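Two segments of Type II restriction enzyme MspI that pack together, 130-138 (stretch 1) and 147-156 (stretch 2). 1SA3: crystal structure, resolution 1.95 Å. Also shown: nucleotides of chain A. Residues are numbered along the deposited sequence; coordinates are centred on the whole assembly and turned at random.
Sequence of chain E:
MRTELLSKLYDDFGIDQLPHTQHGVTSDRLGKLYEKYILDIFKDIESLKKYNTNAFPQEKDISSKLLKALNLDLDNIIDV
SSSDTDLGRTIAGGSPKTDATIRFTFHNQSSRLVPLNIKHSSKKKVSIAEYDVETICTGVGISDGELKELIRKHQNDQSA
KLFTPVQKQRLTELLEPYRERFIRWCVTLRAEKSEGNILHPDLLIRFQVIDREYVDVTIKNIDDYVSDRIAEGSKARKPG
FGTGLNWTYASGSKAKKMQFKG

Stretch 1 130-138: EYDVETICT
Stretch 2, residues 147-156: LKELIRKHQN

Stretch 1 leaves a β-strand at E130 and Y131, turns at D132 and enters a helix that runs from V133 through T138 and beyond. Stretch 2, 147-156, is helical throughout. The two helices run roughly antiparallel, their N-to-C directions 144° apart and their axes 10.2 Å apart at closest approach. Register is set by the CA atoms of V133 and R152, 5.8 Å apart, and those of C137 and K148, 7.0 Å apart. Together the stretches bury 444 Å².

E130 (phi/psi -134/140) lies out of reach of stretch 2; its carboxylate instead approaches the DNA, with OE1 3.2 Å from C5 of DC4. Y131 (-151/160, chi1 m) is also extended, and the end of its side chain leads away from stretch 2.

D132 (-87/151, chi1 t) is the N-cap, a place suited to a short acidic side chain. Its OD2 accepts from E134 N at 3.1 Å, while its OD1 accepts from Q155 NE2 at 2.8 Å. The same amide of Q155 turns its oxygen to the start of the helix: V133 N donates to Q155 OE1 at 2.7 Å. An amide suits this place because it donates and accepts at once; with chi1 and chi2 both t, Q155 reaches across almost fully extended.

V133 (-52/-43, chi1 p) points toward stretch 2 and is the knob of the interface, seated among K148, I151, R152 and Q155. Its CG2 packs 3.6 Å from I151 CG2, and its CG1 lies 3.5 Å from R152 NH1. The compact, branched side chain fills this hole close to the opposing backbone, with CG2 3.9 Å from K148 O.

E134 (chi1 m, chi2 m) starts sideways, but its end comes nearer and joins two cations. OE1 forms a salt bridge with K148 NZ at 3.1 Å; OE2 forms another with R152 NH2 at 3.2 Å, supplemented by a weak bond from R152 NH1 at 3.3 Å. OE2 lies at the edge of the guanidinium, near its plane. E149 steadies the arginine within its own helix, OE1 accepting from R152 NE at 3.0 Å and OE2 from R152 NH2 at 3.0 Å.

T135 makes no contact, and I136, though its CA-to-CB bond points toward stretch 2, stops short of contact, its CD1 5.0 Å from I151 CG2. One turn after V133, C137 (chi1 m) again points across. Its CB lies 3.9 Å from K148 CE, and its SG 4.4 Å from I151 CD1, so a small, apolar residue extends the buried seam. T138 points away and is exposed.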

ATOM      1  N   GLU E 130       2.825   8.186   7.658  1.00 14.15           N
ATOM      2  CA  GLU E 130       3.274   9.450   8.215  1.00 15.45           C
ATOM      3  C   GLU E 130       4.484   9.144   9.096  1.00 16.51           C
ATOM      4  O   GLU E 130       4.511   8.129   9.801  1.00 12.80           O
ATOM      5  CB  GLU E 130       2.158  10.126   9.021  1.00 15.71           C
ATOM      6  CG  GLU E 130       1.599   9.314  10.177  1.00 13.82           C
ATOM      7  CD  GLU E 130       0.584  10.110  10.976  1.00 19.16           C
ATOM      8  OE1 GLU E 130      -0.453  10.518  10.404  1.00 15.82           O
ATOM      9  OE2 GLU E 130       0.829  10.336  12.177  1.00 20.16           O
ATOM     10  N   TYR E 131       5.495  10.007   9.036  1.00 15.01           N
ATOM     11  CA  TYR E 131       6.702   9.780   9.821  1.00 16.01           C
ATOM     12  C   TYR E 131       7.392  11.074  10.199  1.00 16.07           C
ATOM     13  O   TYR E 131       7.193  12.104   9.564  1.00 14.45           O
ATOM     14  CB  TYR E 131       7.740   8.974   9.027  1.00 14.18           C
ATOM     15  CG  TYR E 131       7.289   7.684   8.376  1.00 16.83           C
ATOM     16  CD1 TYR E 131       7.081   7.623   7.000  1.00 16.42           C
ATOM     17  CD2 TYR E 131       7.157   6.511   9.117  1.00 18.85           C
ATOM     18  CE1 TYR E 131       6.764   6.431   6.372  1.00 17.82           C
ATOM     19  CE2 TYR E 131       6.834   5.301   8.490  1.00 19.23           C
ATOM     20  CZ  TYR E 131       6.643   5.275   7.120  1.00 13.63           C
ATOM     21  OH  TYR E 131       6.330   4.101   6.485  1.00 13.90           O
ATOM     22  N   ASP E 132       8.233  11.004  11.228  1.00 17.53           N
ATOM     23  CA  ASP E 132       9.018  12.159  11.615  1.00 13.62           C
ATOM     24  C   ASP E 132      10.267  12.060  10.739  1.00 15.37           C
ATOM     25  O   ASP E 132      10.688  10.964  10.373  1.00 14.77           O
ATOM     26  CB  ASP E 132       9.434  12.084  13.080  1.00 15.88           C
ATOM     27  CG  ASP E 132      10.367  13.204  13.456  1.00 18.28           C
ATOM     28  OD1 ASP E 132       9.905  14.363  13.507  1.00 21.02           O
ATOM     29  OD2 ASP E 132      11.568  12.930  13.678  1.00 23.60           O
ATOM     30  N   VAL E 133      10.863  13.200  10.413  1.00 15.32           N
ATOM     31  CA  VAL E 133      12.051  13.227   9.576  1.00 17.01           C
ATOM     32  C   VAL E 133      13.170  12.298  10.052  1.00 16.41           C
ATOM     33  O   VAL E 133      13.788  11.609   9.248  1.00 18.43           O
ATOM     34  CB  VAL E 133      12.599  14.674   9.474  1.00 17.32           C
ATOM     35  CG1 VAL E 133      12.988  15.177  10.862  1.00 18.33           C
ATOM     36  CG2 VAL E 133      13.787  14.725   8.527  1.00 16.68           C
ATOM     37  N   GLU E 134      13.437  12.266  11.353  1.00 18.78           N
ATOM     38  CA  GLU E 134      14.522  11.423  11.868  1.00 19.80           C
ATOM     39  C   GLU E 134      14.268   9.935  11.621  1.00 20.64           C
ATOM     40  O   GLU E 134      15.197   9.162  11.370  1.00 19.12           O
ATOM     41  CB  GLU E 134      14.718  11.673  13.367  1.00 22.32           C
ATOM     42  CG  GLU E 134      15.174  13.091  13.730  1.00 21.36           C
ATOM     43  CD  GLU E 134      16.589  13.404  13.259  1.00 25.80           C
ATOM     44  OE1 GLU E 134      17.330  12.462  12.901  1.00 27.28           O
ATOM     45  OE2 GLU E 134      16.964  14.594  13.254  1.00 21.09           O
ATOM     46  N   THR E 135      13.006   9.538  11.695  1.00 18.57           N
ATOM     47  CA  THR E 135      12.632   8.149  11.480  1.00 20.11           C
ATOM     48  C   THR E 135      12.904   7.766  10.027  1.00 21.12           C
ATOM     49  O   THR E 135      13.435   6.690   9.744  1.00 20.91           O
ATOM     50  CB  THR E 135      11.150   7.945  11.809  1.00 21.60           C
ATOM     51  OG1 THR E 135      10.910   8.393  13.147  1.00 19.68           O
ATOM     52  CG2 THR E 135      10.756   6.475  11.696  1.00 21.43           C
ATOM     53  N   ILE E 136      12.536   8.653   9.108  1.00 20.75           N
ATOM     54  CA  ILE E 136      12.753   8.417   7.683  1.00 21.71           C
ATOM     55  C   ILE E 136      14.250   8.306   7.376  1.00 21.45           C
ATOM     56  O   ILE E 136      14.709   7.350   6.739  1.00 17.86           O
ATOM     57  CB  ILE E 136      12.194   9.579   6.844  1.00 21.32           C
ATOM     58  CG1 ILE E 136      10.698   9.742   7.116  1.00 22.97           C
ATOM     59  CG2 ILE E 136      12.473   9.331   5.374  1.00 21.83           C
ATOM     60  CD1 ILE E 136      10.099  11.013   6.542  1.00 21.77           C
ATOM     61  N   CYS E 137      15.009   9.301   7.824  1.00 17.82           N
ATOM     62  CA  CYS E 137      16.441   9.320   7.579  1.00 21.86           C
ATOM     63  C   CYS E 137      17.111   8.069   8.132  1.00 20.12           C
ATOM     64  O   CYS E 137      17.986   7.495   7.489  1.00 25.12           O
ATOM     65  CB  CYS E 137      17.054  10.595   8.177  1.00 19.37           C
ATOM     66  SG  CYS E 137      16.600  12.090   7.240  1.00 21.23           S
ATOM     67  N   THR E 138      16.678   7.631   9.309  1.00 22.02           N
ATOM     68  CA  THR E 138      17.238   6.436   9.926  1.00 22.89           C
ATOM     69  C   THR E 138      16.918   5.194   9.088  1.00 24.75           C
ATOM     70  O   THR E 138      17.792   4.358   8.843  1.00 23.48           O
ATOM     71  CB  THR E 138      16.706   6.276  11.359  1.00 24.48           C
ATOM     72  OG1 THR E 138      17.230   7.335  12.169  1.00 22.58           O
ATOM     73  CG2 THR E 138      17.113   4.946  11.949  1.00 26.29           C
ATOM     74  N   LEU E 147      20.749  17.432   3.223  1.00 24.22           N
ATOM     75  CA  LEU E 147      19.606  16.630   2.808  1.00 24.81           C
ATOM     76  C   LEU E 147      18.630  16.504   3.970  1.00 21.83           C
ATOM     77  O   LEU E 147      17.449  16.812   3.823  1.00 24.73           O
ATOM     78  CB  LEU E 147      20.053  15.239   2.347  1.00 24.89           C
ATOM     79  CG  LEU E 147      18.933  14.267   1.933  1.00 24.25           C
ATOM     80  CD1 LEU E 147      17.949  14.956   0.997  1.00 19.47           C
ATOM     81  CD2 LEU E 147      19.549  13.052   1.257  1.00 24.80           C
ATOM     82  N   LYS E 148      19.113  16.066   5.128  1.00 22.14           N
ATOM     83  CA  LYS E 148      18.223  15.926   6.276  1.00 22.60           C
ATOM     84  C   LYS E 148      17.519  17.240   6.617  1.00 21.91           C
ATOM     85  O   LYS E 148      16.322  17.252   6.894  1.00 20.97           O
ATOM     86  CB  LYS E 148      18.977  15.425   7.514  1.00 20.21           C
ATOM     87  CG  LYS E 148      18.106  15.409   8.782  1.00 16.20           C
ATOM     88  CD  LYS E 148      18.825  14.856  10.004  1.00 18.68           C
ATOM     89  CE  LYS E 148      19.185  13.384   9.827  1.00 17.40           C
ATOM     90  NZ  LYS E 148      19.759  12.796  11.068  1.00 15.83           N
ATOM     91  N   GLU E 149      18.254  18.347   6.598  1.00 20.10           N
ATOM     92  CA  GLU E 149      17.656  19.637   6.923  1.00 18.29           C
ATOM     93  C   GLU E 149      16.608  20.124   5.927  1.00 17.29           C
ATOM     94  O   GLU E 149      15.645  20.774   6.327  1.00 19.53           O
ATOM     95  CB  GLU E 149      18.740  20.704   7.101  1.00 20.43           C
ATOM     96  CG  GLU E 149      19.620  20.467   8.315  1.00 20.12           C
ATOM     97  CD  GLU E 149      18.824  20.206   9.586  1.00 23.89           C
ATOM     98  OE1 GLU E 149      17.867  20.959   9.858  1.00 22.34           O
ATOM     99  OE2 GLU E 149      19.159  19.256  10.325  1.00 22.25           O
ATOM    100  N   LEU E 150      16.776  19.823   4.642  1.00 14.19           N
ATOM    101  CA  LEU E 150      15.790  20.251   3.654  1.00 16.46           C
ATOM    102  C   LEU E 150      14.517  19.435   3.888  1.00 16.64           C
ATOM    103  O   LEU E 150      13.398  19.955   3.794  1.00 17.52           O
ATOM    104  CB  LEU E 150      16.325  20.043   2.230  1.00 19.70           C
ATOM    105  CG  LEU E 150      17.418  21.038   1.798  1.00 22.26           C
ATOM    106  CD1 LEU E 150      18.079  20.576   0.503  1.00 23.23           C
ATOM    107  CD2 LEU E 150      16.809  22.422   1.620  1.00 23.79           C
ATOM    108  N   ILE E 151      14.691  18.158   4.210  1.00 16.31           N
ATOM    109  CA  ILE E 151      13.535  17.323   4.496  1.00 18.44           C
ATOM    110  C   ILE E 151      12.867  17.867   5.762  1.00 19.64           C
ATOM    111  O   ILE E 151      11.641  17.985   5.825  1.00 20.33           O
ATOM    112  CB  ILE E 151      13.928  15.845   4.712  1.00 17.47           C
ATOM    113  CG1 ILE E 151      14.507  15.276   3.413  1.00 17.55           C
ATOM    114  CG2 ILE E 151      12.694  15.039   5.152  1.00 15.61           C
ATOM    115  CD1 ILE E 151      15.095  13.870   3.545  1.00 20.66           C
ATOM    116  N   ARG E 152      13.673  18.207   6.768  1.00 20.55           N
ATOM    117  CA  ARG E 152      13.132  18.737   8.016  1.00 18.42           C
ATOM    118  C   ARG E 152      12.399  20.052   7.775  1.00 17.79           C
ATOM    119  O   ARG E 152      11.403  20.335   8.436  1.00 19.07           O
ATOM    120  CB  ARG E 152      14.243  18.968   9.050  1.00 17.41           C
ATOM    121  CG  ARG E 152      13.723  19.212  10.468  1.00 18.89           C
ATOM    122  CD  ARG E 152      14.752  19.899  11.367  1.00 18.55           C
ATOM    123  NE  ARG E 152      16.026  19.191  11.428  1.00 19.92           N
ATOM    124  CZ  ARG E 152      16.212  17.994  11.982  1.00 21.93           C
ATOM    125  NH1 ARG E 152      15.204  17.341  12.537  1.00 21.56           N
ATOM    126  NH2 ARG E 152      17.422  17.451  11.986  1.00 21.59           N
ATOM    127  N   LYS E 153      12.901  20.864   6.847  1.00 18.38           N
ATOM    128  CA  LYS E 153      12.265  22.138   6.539  1.00 17.88           C
ATOM    129  C   LYS E 153      10.863  21.871   6.009  1.00 19.09           C
ATOM    130  O   LYS E 153       9.914  22.573   6.357  1.00 16.12           O
ATOM    131  CB  LYS E 153      13.055  22.914   5.484  1.00 18.27           C
ATOM    132  CG  LYS E 153      12.385  24.227   5.079  1.00 22.26           C
ATOM    133  CD  LYS E 153      13.200  24.998   4.046  1.00 22.01           C
ATOM    134  CE  LYS E 153      12.500  26.289   3.625  1.00 26.22           C
ATOM    135  NZ  LYS E 153      12.184  27.171   4.795  1.00 26.12           N
ATOM    136  N   HIS E 154      10.749  20.854   5.160  1.00 17.29           N
ATOM    137  CA  HIS E 154       9.462  20.480   4.582  1.00 17.04           C
ATOM    138  C   HIS E 154       8.527  20.056   5.715  1.00 18.87           C
ATOM    139  O   HIS E 154       7.357  20.441   5.750  1.00 17.86           O
ATOM    140  CB  HIS E 154       9.647  19.326   3.599  1.00 15.24           C
ATOM    141  CG  HIS E 154       8.521  19.175   2.624  1.00 19.04           C
ATOM    142  ND1 HIS E 154       7.239  18.854   3.011  1.00 15.54           N
ATOM    143  CD2 HIS E 154       8.483  19.321   1.278  1.00 18.07           C
ATOM    144  CE1 HIS E 154       6.459  18.810   1.946  1.00 18.92           C
ATOM    145  NE2 HIS E 154       7.190  19.090   0.881  1.00 16.94           N
ATOM    146  N   GLN E 155       9.048  19.263   6.646  1.00 16.75           N
ATOM    147  CA  GLN E 155       8.242  18.813   7.771  1.00 16.82           C
ATOM    148  C   GLN E 155       7.765  20.007   8.587  1.00 16.71           C
ATOM    149  O   GLN E 155       6.579  20.123   8.897  1.00 15.64           O
ATOM    150  CB  GLN E 155       9.048  17.861   8.658  1.00 19.47           C
ATOM    151  CG  GLN E 155       8.389  17.516   9.996  1.00 17.28           C
ATOM    152  CD  GLN E 155       9.067  16.337  10.696  1.00 19.76           C
ATOM    153  OE1 GLN E 155       9.032  15.204  10.206  1.00 15.15           O
ATOM    154  NE2 GLN E 155       9.691  16.603  11.839  1.00 15.97           N
ATOM    155  N   ASN E 156       8.678  20.910   8.924  1.00 16.09           N
ATOM    156  CA  ASN E 156       8.295  22.071   9.717  1.00 17.22           C
ATOM    157  C   ASN E 156       7.332  23.032   9.043  1.00 16.28           C
ATOM    158  O   ASN E 156       6.460  23.590   9.704  1.00 16.12           O
ATOM    159  CB  ASN E 156       9.539  22.838  10.175  1.00 21.88           C
ATOM    160  CG  ASN E 156      10.265  22.133  11.295  1.00 24.13           C
ATOM    161  OD1 ASN E 156       9.639  21.559  12.191  1.00 23.92           O
ATOM    162  ND2 ASN E 156      11.590  22.176  11.262  1.00 28.08           N
TER
ATOM    163  P    DC A   4       0.829   4.710  12.363  1.00 20.94           P
ATOM    164  OP1  DC A   4       1.467   3.380  12.412  1.00 19.26           O
ATOM    165  OP2  DC A   4       1.493   5.818  11.630  1.00 24.84           O
ATOM    166  O5'  DC A   4      -0.616   4.502  11.748  1.00 19.06           O
ATOM    167  C5'  DC A   4      -1.471   3.514  12.291  1.00 19.28           C
ATOM    168  C4'  DC A   4      -2.764   3.478  11.519  1.00 20.04           C
ATOM    169  O4'  DC A   4      -3.544   4.649  11.868  1.00 18.42           O
ATOM    170  C3'  DC A   4      -2.580   3.501   9.998  1.00 15.05           C
ATOM    171  O3'  DC A   4      -3.360   2.457   9.407  1.00 16.82           O
ATOM    172  C2'  DC A   4      -3.042   4.897   9.599  1.00 16.31           C
ATOM    173  C1'  DC A   4      -4.033   5.271  10.699  1.00 17.84           C
ATOM    174  N1   DC A   4      -4.128   6.719  10.966  1.00 20.14           N
ATOM    175  C2   DC A   4      -5.396   7.299  11.168  1.00 18.32           C
ATOM    176  O2   DC A   4      -6.406   6.577  11.148  1.00 16.81           O
ATOM    177  N3   DC A   4      -5.484   8.632  11.376  1.00 17.82           N
ATOM    178  C4   DC A   4      -4.379   9.383  11.388  1.00 18.28           C
ATOM    179  N4   DC A   4      -4.520  10.699  11.571  1.00 13.46           N
ATOM    180  C5   DC A   4      -3.079   8.819  11.206  1.00 15.92           C
ATOM    181  C6   DC A   4      -3.002   7.497  11.003  1.00 14.06           C
ATOM    182  P    DC A   3       2.746   9.279  16.961  1.00 31.30           P
ATOM    183  OP1  DC A   3       3.957   8.465  17.208  1.00 32.29           O
ATOM    184  OP2  DC A   3       2.866  10.590  16.276  1.00 34.03           O
ATOM    185  O5'  DC A   3       1.722   8.370  16.156  1.00 30.33           O
ATOM    186  C5'  DC A   3       1.304   7.132  16.716  1.00 23.69           C
ATOM    187  C4'  DC A   3       0.290   6.462  15.823  1.00 22.34           C
ATOM    188  O4'  DC A   3      -1.001   7.102  15.956  1.00 18.55           O
ATOM    189  C3'  DC A   3       0.625   6.439  14.331  1.00 18.67           C
ATOM    190  O3'  DC A   3       0.495   5.094  13.880  1.00 19.46           O
ATOM    191  C2'  DC A   3      -0.412   7.370  13.710  1.00 18.26           C
ATOM    192  C1'  DC A   3      -1.590   7.286  14.682  1.00 20.43           C
ATOM    193  N1   DC A   3      -2.449   8.487  14.774  1.00 15.98           N
ATOM    194  C2   DC A   3      -3.853   8.342  14.692  1.00 17.05           C
ATOM    195  O2   DC A   3      -4.336   7.219  14.498  1.00 12.59           O
ATOM    196  N3   DC A   3      -4.637   9.436  14.830  1.00 13.69           N
ATOM    197  C4   DC A   3      -4.083  10.632  15.036  1.00 16.43           C
ATOM    198  N4   DC A   3      -4.897  11.680  15.175  1.00 13.96           N
ATOM    199  C5   DC A   3      -2.667  10.809  15.107  1.00 13.42           C
ATOM    200  C6   DC A   3      -1.898   9.722  14.965  1.00 17.40           C